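Local structure of ATP-dependent Clp protease proteolytic subunit (Plasmodium falciparum, 4GM2) at residues Ser27-Phe32 against Leu50-Glu55; Thr68-Asn73 against Gln135-Ile140; Asn188-Val193 against Asp199-Lys204. The protein forms, as a member of the peptidase S14 family, the inactive subunit of the apicoplast-localized caseinolytic (Clp) protease complex. One frame throughout, in Å; residues are numbered along the deposited sequence.

Contact 1: Ser27-Phe32 against Leu50-Glu55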
loop_
_atom_site.group_PDB
_atom_site.type_symbol
_atom_site.label_atom_id
_atom_site.label_comp_id
_atom_site.label_asym_id
_atom_site.label_seq_id
_atom_site.Cartn_x
_atom_site.Cartn_y
_atom_site.Cartn_z
ATOM N N SER A 27 6.743 18.937 -11.186
ATOM C CA SER A 27 7.783 19.864 -10.737
ATOM C C SER A 27 8.377 20.666 -11.902
ATOM O O SER A 27 8.949 21.741 -11.696
ATOM C CB SER A 27 8.880 19.112 -9.979
ATOM O OG SER A 27 9.706 18.358 -10.856
ATOM N N LYS A 28 8.218 20.133 -13.115
ATOM C CA LYS A 28 8.683 20.758 -14.352
ATOM C C LYS A 28 7.532 21.410 -15.124
ATOM O O LYS A 28 7.698 21.827 -16.280
ATOM C CB LYS A 28 9.360 19.707 -15.245
ATOM C CG LYS A 28 10.602 19.065 -14.650
ATOM C CD LYS A 28 11.797 20.003 -14.713
ATOM C CE LYS A 28 12.796 19.700 -13.610
ATOM N NZ LYS A 28 13.923 20.676 -13.630
ATOM N N ARG A 29 6.365 21.493 -14.484
ATOM C CA ARG A 29 5.137 22.001 -15.114
ATOM C C ARG A 29 4.713 21.173 -16.340
ATOM O O ARG A 29 4.233 21.709 -17.347
ATOM C CB ARG A 29 5.257 23.492 -15.450
ATOM C CG ARG A 29 5.379 24.383 -14.228
ATOM C CD ARG A 29 5.511 25.855 -14.594
ATOM N NE ARG A 29 4.233 26.501 -14.910
ATOM C CZ ARG A 29 3.302 26.827 -14.012
ATOM N NH1 ARG A 29 3.474 26.554 -12.724
ATOM N NH2 ARG A 29 2.180 27.416 -14.406
ATOM N N ILE A 30 4.889 19.860 -16.241
ATOM C CA ILE A 30 4.457 18.947 -17.297
ATOM C C ILE A 30 3.222 18.153 -16.870
ATOM O O ILE A 30 3.182 17.564 -15.789
ATOM C CB ILE A 30 5.592 17.980 -17.722
ATOM C CG1 ILE A 30 6.794 18.764 -18.260
ATOM C CG2 ILE A 30 5.095 16.985 -18.764
ATOM C CD1 ILE A 30 8.044 17.932 -18.449
ATOM N N ILE A 31 2.208 18.163 -17.722
ATOM C CA ILE A 31 1.081 17.242 -17.597
ATOM C C ILE A 31 1.178 16.288 -18.781
ATOM O O ILE A 31 1.167 16.722 -19.945
ATOM C CB ILE A 31 -0.278 17.978 -17.611
ATOM C CG1 ILE A 31 -0.411 18.877 -16.385
ATOM C CG2 ILE A 31 -1.427 16.984 -17.638
ATOM C CD1 ILE A 31 -1.433 19.977 -16.547
ATOM N N PHE A 32 1.298 14.998 -18.489
ATOM C CA PHE A 32 1.438 13.999 -19.544
ATOM C C PHE A 32 0.204 13.104 -19.635
ATOM O O PHE A 32 0.069 12.148 -18.874
ATOM C CB PHE A 32 2.726 13.181 -19.333
ATOM C CG PHE A 32 2.995 12.141 -20.398
ATOM C CD1 PHE A 32 2.413 12.226 -21.667
ATOM C CD2 PHE A 32 3.868 11.087 -20.137
ATOM C CE1 PHE A 32 2.677 11.268 -22.637
ATOM C CE2 PHE A 32 4.136 10.128 -21.104
ATOM C CZ PHE A 32 3.543 10.220 -22.357
ATOM N N LEU A 50 -5.061 23.583 -12.280
ATOM C CA LEU A 50 -5.327 24.495 -11.171
ATOM C C LEU A 50 -4.126 24.596 -10.230
ATOM O O LEU A 50 -3.762 25.688 -9.798
ATOM C CB LEU A 50 -6.572 24.069 -10.392
ATOM C CG LEU A 50 -7.931 24.123 -11.088
ATOM C CD1 LEU A 50 -8.952 23.457 -10.189
ATOM C CD2 LEU A 50 -8.360 25.544 -11.427
ATOM N N TYR A 51 -3.499 23.461 -9.937
ATOM C CA TYR A 51 -2.348 23.456 -9.039
ATOM C C TYR A 51 -1.189 24.276 -9.588
ATOM O O TYR A 51 -0.611 25.078 -8.862
ATOM C CB TYR A 51 -1.880 22.037 -8.710
ATOM C CG TYR A 51 -0.580 22.032 -7.945
ATOM C CD1 TYR A 51 -0.558 22.267 -6.574
ATOM C CD2 TYR A 51 0.633 21.817 -8.599
ATOM C CE1 TYR A 51 0.636 22.281 -5.872
ATOM C CE2 TYR A 51 1.828 21.830 -7.906
ATOM C CZ TYR A 51 1.824 22.061 -6.545
ATOM O OH TYR A 51 3.012 22.069 -5.853
ATOM N N LEU A 52 -0.859 24.064 -10.862
ATOM C CA LEU A 52 0.260 24.759 -11.500
ATOM C C LEU A 52 0.013 26.259 -11.608
ATOM O O LEU A 52 0.923 27.059 -11.381
ATOM C CB LEU A 52 0.574 24.164 -12.879
ATOM C CG LEU A 52 1.154 22.746 -12.892
ATOM C CD1 LEU A 52 1.184 22.195 -14.307
ATOM C CD2 LEU A 52 2.539 22.695 -12.263
ATOM N N GLU A 53 -1.221 26.628 -11.952
ATOM C CA GLU A 53 -1.607 28.028 -12.057
ATOM C C GLU A 53 -1.471 28.758 -10.717
ATOM O O GLU A 53 -1.045 29.911 -10.693
ATOM C CB GLU A 53 -3.030 28.159 -12.622
ATOM C CG GLU A 53 -3.634 29.561 -12.557
ATOM C CD GLU A 53 -3.026 30.548 -13.547
ATOM O OE1 GLU A 53 -2.225 30.144 -14.404
ATOM O OE2 GLU A 53 -3.359 31.745 -13.485
ATOM N N TYR A 54 -1.830 28.079 -9.623
ATOM C CA TYR A 54 -1.732 28.620 -8.260
ATOM C C TYR A 54 -0.290 28.716 -7.776
ATOM O O TYR A 54 0.061 29.599 -6.988
ATOM C CB TYR A 54 -2.532 27.755 -7.278
ATOM C CG TYR A 54 -3.961 28.205 -7.060
ATOM C CD1 TYR A 54 -4.335 28.847 -5.875
ATOM C CD2 TYR A 54 -4.947 27.989 -8.035
ATOM C CE1 TYR A 54 -5.647 29.258 -5.666
ATOM C CE2 TYR A 54 -6.259 28.399 -7.835
ATOM C CZ TYR A 54 -6.603 29.032 -6.650
ATOM O OH TYR A 54 -7.900 29.443 -6.444
ATOM N N GLU A 55 0.538 27.789 -8.242
ATOM C CA GLU A 55 1.941 27.753 -7.868
ATOM C C GLU A 55 2.702 28.888 -8.556
ATOM O O GLU A 55 3.470 29.593 -7.909
ATOM C CB GLU A 55 2.542 26.390 -8.221
ATOM C CG GLU A 55 3.427 25.798 -7.140
ATOM C CD GLU A 55 4.801 26.435 -7.090
ATOM O OE1 GLU A 55 5.284 26.713 -5.971
ATOM O OE2 GLU A 55 5.398 26.659 -8.168
HETATM O O HOH W 1 5.478 24.946 -10.906
#
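Arg29 runs along the side of Leu52 and ends on that residue's own backbone, in the last turns of helix 39-55. Its NH1 donates to Leu52 O over 2.9 Å with an N-H...O angle of 156°, and NH2 adds a weak second bond to Leu52 O at 3.3 Å. The oxygen sits at the edge of the guanidinium, in its plane, whereas NH1 stands above the carbonyl plane. Leu52 CB covers one face of the cation, 3.8 Å from Arg29 NH1. Nearer the backbone the two side chains lie alongside, running in opposite senses, with Leu52 CD2 meeting Arg29 CG at 3.8 Å. A bend at chi3 (81°) swings the guanidinium onto the helix. The other methyl branch, Leu52 CD1, reaches Ile31 CD1 at 4.1 Å.

Arg29, with positive phi, is the C-prime residue of the Schellman motif that ends helix 23-26. Its NE and NH2 also donate to Pro60 O and Lys59 O, just before strand 61-67, so one side chain ties together successive parts of a beta-alpha-beta unit. A water links NH1 to Glu55 OE2. In this buried setting the guanidinium is gripped mainly by backbone carbonyls; its charge is probably eased by Glu53 and Glu55 nearby, though neither carboxylate touches it, and by the C-terminal end of the helix dipole.

Contact 2: Thr68-Asn73 against Gln135-Ile140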
loop_
_atom_site.group_PDB
_atom_site.type_symbol
_atom_site.label_atom_id
_atom_site.label_comp_id
_atom_site.label_asym_id
_atom_site.label_seq_id
_atom_site.Cartn_x
_atom_site.Cartn_y
_atom_site.Cartn_z
ATOM N N THR A 68 -6.107 8.013 -26.977
ATOM C CA THR A 68 -7.153 7.596 -27.917
ATOM C C THR A 68 -8.509 8.205 -27.540
ATOM O O THR A 68 -9.561 7.773 -28.026
ATOM C CB THR A 68 -7.251 6.058 -28.029
ATOM O OG1 THR A 68 -7.466 5.481 -26.732
ATOM C CG2 THR A 68 -5.973 5.482 -28.629
ATOM N N GLY A 69 -8.469 9.218 -26.676
ATOM C CA GLY A 69 -9.662 9.967 -26.293
ATOM C C GLY A 69 -10.543 9.230 -25.309
ATOM O O GLY A 69 -10.059 8.715 -24.302
ATOM N N ASP A 70 -11.839 9.177 -25.609
ATOM C CA ASP A 70 -12.818 8.519 -24.740
ATOM C C ASP A 70 -13.139 7.084 -25.153
ATOM O O ASP A 70 -14.016 6.452 -24.564
ATOM C CB ASP A 70 -14.109 9.341 -24.648
ATOM C CG ASP A 70 -14.837 9.458 -25.980
ATOM O OD1 ASP A 70 -14.196 9.310 -27.043
ATOM O OD2 ASP A 70 -16.061 9.710 -25.957
ATOM N N ILE A 71 -12.443 6.578 -26.168
ATOM C CA ILE A 71 -12.597 5.174 -26.570
ATOM C C ILE A 71 -11.338 4.355 -26.288
ATOM O O ILE A 71 -10.217 4.875 -26.295
ATOM C CB ILE A 71 -13.067 4.994 -28.047
ATOM C CG1 ILE A 71 -12.077 5.606 -29.048
ATOM C CG2 ILE A 71 -14.464 5.566 -28.249
ATOM C CD1 ILE A 71 -11.126 4.606 -29.675
ATOM N N ASP A 72 -11.546 3.071 -26.023
ATOM C CA ASP A 72 -10.455 2.144 -25.770
ATOM C C ASP A 72 -10.900 0.730 -26.127
ATOM O O ASP A 72 -11.714 0.133 -25.420
ATOM C CB ASP A 72 -10.011 2.228 -24.308
ATOM C CG ASP A 72 -8.848 1.315 -24.004
ATOM O OD1 ASP A 72 -7.965 1.168 -24.874
ATOM O OD2 ASP A 72 -8.820 0.740 -22.898
ATOM N N ASN A 73 -10.353 0.209 -27.226
ATOM C CA ASN A 73 -10.795 -1.059 -27.814
ATOM C C ASN A 73 -12.294 -1.068 -28.093
ATOM O O ASN A 73 -13.043 -1.833 -27.485
ATOM C CB ASN A 73 -10.394 -2.257 -26.942
ATOM C CG ASN A 73 -8.933 -2.623 -27.089
ATOM O OD1 ASN A 73 -8.046 -1.784 -26.913
ATOM N ND2 ASN A 73 -8.671 -3.885 -27.412
ATOM N N GLN A 135 -16.967 11.231 -35.993
ATOM C CA GLN A 135 -18.278 11.668 -36.448
ATOM C C GLN A 135 -19.113 12.027 -35.222
ATOM O O GLN A 135 -19.212 11.231 -34.282
ATOM C CB GLN A 135 -18.954 10.558 -37.250
ATOM C CG GLN A 135 -20.312 10.934 -37.819
ATOM C CD GLN A 135 -21.149 9.729 -38.195
ATOM O OE1 GLN A 135 -22.375 9.765 -38.101
ATOM N NE2 GLN A 135 -20.494 8.653 -38.618
ATOM N N SER A 136 -19.694 13.227 -35.233
ATOM C CA SER A 136 -20.445 13.750 -34.088
ATOM C C SER A 136 -21.371 12.707 -33.470
ATOM O O SER A 136 -22.154 12.055 -34.166
ATOM C CB SER A 136 -21.225 15.006 -34.470
ATOM O OG SER A 136 -20.348 16.095 -34.682
ATOM N N TYR A 137 -21.253 12.555 -32.156
ATOM C CA TYR A 137 -21.935 11.497 -31.428
ATOM C C TYR A 137 -22.391 11.984 -30.059
ATOM O O TYR A 137 -21.784 12.885 -29.471
ATOM C CB TYR A 137 -21.017 10.272 -31.284
ATOM C CG TYR A 137 -19.717 10.535 -30.538
ATOM C CD1 TYR A 137 -19.515 10.033 -29.252
ATOM C CD2 TYR A 137 -18.689 11.284 -31.120
ATOM C CE1 TYR A 137 -18.329 10.273 -28.567
ATOM C CE2 TYR A 137 -17.503 11.531 -30.443
ATOM C CZ TYR A 137 -17.327 11.023 -29.169
ATOM O OH TYR A 137 -16.151 11.266 -28.501
ATOM N N SER A 138 -23.474 11.389 -29.569
ATOM C CA SER A 138 -23.926 11.602 -28.202
ATOM C C SER A 138 -24.129 10.260 -27.522
ATOM O O SER A 138 -24.561 9.295 -28.151
ATOM C CB SER A 138 -25.224 12.410 -28.174
ATOM O OG SER A 138 -24.972 13.781 -28.424
ATOM N N ILE A 139 -23.801 10.200 -26.237
ATOM C CA ILE A 139 -23.978 8.973 -25.471
ATOM C C ILE A 139 -25.099 9.146 -24.452
ATOM O O ILE A 139 -25.062 10.058 -23.621
ATOM C CB ILE A 139 -22.670 8.512 -24.776
ATOM C CG1 ILE A 139 -21.521 8.390 -25.780
ATOM C CG2 ILE A 139 -22.870 7.176 -24.074
ATOM C CD1 ILE A 139 -20.591 9.580 -25.791
ATOM N N ILE A 140 -26.104 8.281 -24.540
ATOM C CA ILE A 140 -27.140 8.213 -23.516
ATOM C C ILE A 140 -26.805 7.045 -22.587
ATOM O O ILE A 140 -26.760 5.892 -23.030
ATOM C CB ILE A 140 -28.569 8.075 -24.109
ATOM C CG1 ILE A 140 -28.976 9.348 -24.863
ATOM C CG2 ILE A 140 -29.595 7.798 -23.014
ATOM C CD1 ILE A 140 -28.615 9.355 -26.335
#
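Tyr137 and Asp70 reach toward each other across the gap between their segments and meet through one polar link. The phenol hydroxyl donates to the carboxylate, Tyr137 OH to Asp70 OD2 at 3.0 Å, and the bond arrives on the syn side of that oxygen, 31° out of the carboxylate plane. The second oxygen is close as well, Asp70 OD1 lying 3.1 Å from Tyr137 OH, so the hydroxyl sits across the mouth of the carboxylate. OD2 lies at the edge of the ring, near its plane and 3.5 Å from Tyr137 CE1, while ring and carboxylate planes are turned 43° apart.

Both side chains leave the backbone with CG between N and the carbonyl carbon (chi1 64° for Asp70), which points them between backbones that stay well apart, Asp70 CA lying 11.2 Å from Ile139 CA at the closest CA pair. Ile110, at the start of helix 110-116, packs against both.

Asp70 is held in turn by a type II' beta turn from Thr68 to Ile71, with Gly69 at its positive-phi corner. Thr68 OG1 braces the turn, donating to Ile71 O at 2.9 Å, nearly in line with the carbonyl. Beyond it, the backbone of Asp70 pairs with Ile77, across the small hairpin of strands 71-72 and 75-76. On the other segment Ile139 rests on Ile76 of the hairpin and on Leu79 just after it, a second, apolar tie.

The turn follows strand 61-67, the position at which active Clp proteases probably have their glycine-rich oxyanion-hole loop, and residues 135-140 lead toward helix 148-170, the handle of the Clp fold. The pair therefore probably bridges the region equivalent to the active-site cleft of active relatives.

Contact 3: Asn188-Val193 against Asp199-Lys204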
loop_
_atom_site.group_PDB
_atom_site.type_symbol
_atom_site.label_atom_id
_atom_site.label_comp_id
_atom_site.label_asym_id
_atom_site.label_seq_id
_atom_site.Cartn_x
_atom_site.Cartn_y
_atom_site.Cartn_z
ATOM N N ASN A 188 -2.459 12.884 -40.541
ATOM C CA ASN A 188 -1.055 12.812 -40.153
ATOM C C ASN A 188 -0.626 14.210 -39.705
ATOM O O ASN A 188 -1.396 15.164 -39.845
ATOM C CB ASN A 188 -0.177 12.280 -41.293
ATOM C CG ASN A 188 -0.220 13.155 -42.537
ATOM O OD1 ASN A 188 -0.075 14.376 -42.466
ATOM N ND2 ASN A 188 -0.399 12.525 -43.691
ATOM N N ALA A 189 0.584 14.333 -39.167
ATOM C CA ALA A 189 1.087 15.616 -38.665
ATOM C C ALA A 189 0.977 16.754 -39.688
ATOM O O ALA A 189 0.518 17.846 -39.348
ATOM C CB ALA A 189 2.519 15.474 -38.166
ATOM N N ASP A 190 1.386 16.487 -40.931
ATOM C CA ASP A 190 1.333 17.474 -42.017
ATOM C C ASP A 190 -0.090 17.931 -42.320
ATOM O O ASP A 190 -0.337 19.121 -42.536
ATOM C CB ASP A 190 1.964 16.909 -43.297
ATOM C CG ASP A 190 3.476 16.850 -43.233
ATOM O OD1 ASP A 190 4.078 17.690 -42.535
ATOM O OD2 ASP A 190 4.065 15.967 -43.895
ATOM N N GLU A 191 -1.013 16.973 -42.345
ATOM C CA GLU A 191 -2.424 17.249 -42.596
ATOM C C GLU A 191 -3.046 18.000 -41.422
ATOM O O GLU A 191 -3.971 18.792 -41.602
ATOM C CB GLU A 191 -3.186 15.948 -42.875
ATOM C CG GLU A 191 -2.814 15.276 -44.193
ATOM C CD GLU A 191 -3.369 13.864 -44.333
ATOM O OE1 GLU A 191 -3.544 13.173 -43.304
ATOM O OE2 GLU A 191 -3.622 13.439 -45.483
ATOM N N ALA A 192 -2.524 17.746 -40.224
ATOM C CA ALA A 192 -2.963 18.430 -39.017
ATOM C C ALA A 192 -2.474 19.875 -38.989
ATOM O O ALA A 192 -3.176 20.756 -38.488
ATOM C CB ALA A 192 -2.494 17.679 -37.781
ATOM N N VAL A 193 -1.274 20.112 -39.521
ATOM C CA VAL A 193 -0.719 21.464 -39.628
ATOM C C VAL A 193 -1.520 22.270 -40.649
ATOM O O VAL A 193 -1.840 23.439 -40.413
ATOM C CB VAL A 193 0.787 21.454 -40.000
ATOM C CG1 VAL A 193 1.279 22.846 -40.375
ATOM C CG2 VAL A 193 1.615 20.912 -38.848
ATOM N N ASP A 199 0.340 23.565 -35.037
ATOM C CA ASP A 199 1.140 24.654 -35.578
ATOM C C ASP A 199 2.460 24.192 -36.194
ATOM O O ASP A 199 2.764 24.538 -37.337
ATOM C CB ASP A 199 1.388 25.708 -34.499
ATOM C CG ASP A 199 0.106 26.347 -34.013
ATOM O OD1 ASP A 199 -0.613 26.928 -34.851
ATOM O OD2 ASP A 199 -0.182 26.271 -32.798
ATOM N N HIS A 200 3.239 23.419 -35.439
ATOM C CA HIS A 200 4.581 23.022 -35.865
ATOM C C HIS A 200 4.853 21.564 -35.657
ATOM O O HIS A 200 4.345 20.949 -34.712
ATOM C CB HIS A 200 5.647 23.831 -35.127
ATOM C CG HIS A 200 5.419 25.324 -35.161
ATOM N ND1 HIS A 200 5.545 26.053 -36.287
ATOM C CD2 HIS A 200 5.071 26.218 -34.150
ATOM C CE1 HIS A 200 5.287 27.346 -36.013
ATOM N NE2 HIS A 200 4.997 27.445 -34.705
ATOM N N ILE A 201 5.671 21.003 -36.546
ATOM C CA ILE A 201 6.179 19.643 -36.395
ATOM C C ILE A 201 7.584 19.714 -35.793
ATOM O O ILE A 201 8.486 20.329 -36.364
ATOM C CB ILE A 201 6.185 18.882 -37.737
ATOM C CG1 ILE A 201 4.785 18.885 -38.350
ATOM C CG2 ILE A 201 6.647 17.445 -37.539
ATOM C CD1 ILE A 201 4.782 18.926 -39.862
ATOM N N LEU A 202 7.747 19.083 -34.632
ATOM C CA LEU A 202 8.986 19.151 -33.861
ATOM C C LEU A 202 10.145 18.419 -34.525
ATOM O O LEU A 202 10.006 17.272 -34.957
ATOM C CB LEU A 202 8.766 18.590 -32.455
ATOM C CG LEU A 202 7.850 19.354 -31.497
ATOM C CD1 LEU A 202 7.564 18.513 -30.260
ATOM C CD2 LEU A 202 8.434 20.709 -31.113
ATOM N N GLU A 203 11.288 19.095 -34.591
ATOM C CA GLU A 203 12.520 18.512 -35.111
ATOM C C GLU A 203 13.689 18.771 -34.153
ATOM O O GLU A 203 13.504 19.358 -33.087
ATOM C CB GLU A 203 12.825 19.058 -36.510
ATOM C CG GLU A 203 12.775 20.576 -36.618
ATOM C CD GLU A 203 13.316 21.091 -37.936
ATOM O OE1 GLU A 203 14.540 20.979 -38.162
ATOM O OE2 GLU A 203 12.519 21.620 -38.739
ATOM N N LYS A 204 14.883 18.326 -34.538
ATOM C CA LYS A 204 16.091 18.530 -33.740
ATOM C C LYS A 204 16.492 20.002 -33.721
ATOM O O LYS A 204 16.441 20.655 -32.679
ATOM C CB LYS A 204 17.241 17.689 -34.302
ATOM C CG LYS A 204 18.326 17.336 -33.297
ATOM C CD LYS A 204 17.890 16.191 -32.397
ATOM C CE LYS A 204 19.058 15.607 -31.623
ATOM N NZ LYS A 204 18.656 14.351 -30.934
#
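Ile201 packs against Val193 and Ala189, fastening a short helix opened by a capping box, 189-194, to strand 200-201, the last strand of the parallel sheet in this chain. The tight part is mainly apolar, with one backbone oxygen at its border. Val193 CG2 touches Ile201 CG1 at 3.8 Å and Ile201 CD1 at 3.9 Å, the two branched side chains lying at a slant to each other. Ala189 CB, one turn back along the helix, approaches the same Ile201 CG1 at 4.1 Å. The CG1 branch of the isoleucine thus fits against two residues of one helical face. Val193 keeps CG1 anti to its backbone N (chi1 169°), a setting that sends CG2 to the isoleucine and leaves CG1 against the backbone oxygen of Asp199.

Ala189 is buried and also touches Ser125 of strand 123-125. Asp199 turns its side chain away from the helix to form a salt bridge with Arg123 of that strand, to which the backbones of Asp199 and His200 also bond.

The outer side is looser. Asp190 is exposed and contributes little area; its side chain crosses that of Ile201 at roughly a right angle. Asn188 and Glu191 likewise face solvent and serve the helix itself rather than the strand. Past the strand the chain runs to its modelled end along a neighbouring subunit, where Leu202 packs on Tyr94 and Lys204 NZ donates to Ile95 O, both of that other chain.

At the helix start the capping box is reciprocal: Glu191 N donates to Asn188 OD1 at 2.8 Å, and Asn188 N returns a bond to Glu191 OE1 at 3.0 Å, with an N-H...O angle of 168°.

Overall arrangement
The three contacts follow one another along the chain without overlap. Contacts 1 and 3 reach strands 30-33 and 200-201 of the same five-stranded parallel sheet, with centres about 25 Å apart, so early and late parts of the chain form its two edges within this chain. Contact 2 lies about 28 Å from contact 1, centre to centre, across the middle of the chain, and about 25 Å from contact 3; it joins the turn after strand 61-67 to the loop before helix 148-170. Contacts 1 and 3 both touch the third subunit, and contact 1 the second as well; no other chain of the assembly touches contact 2, which sets the subunit-packing edges apart from the probable equivalent of the cleft.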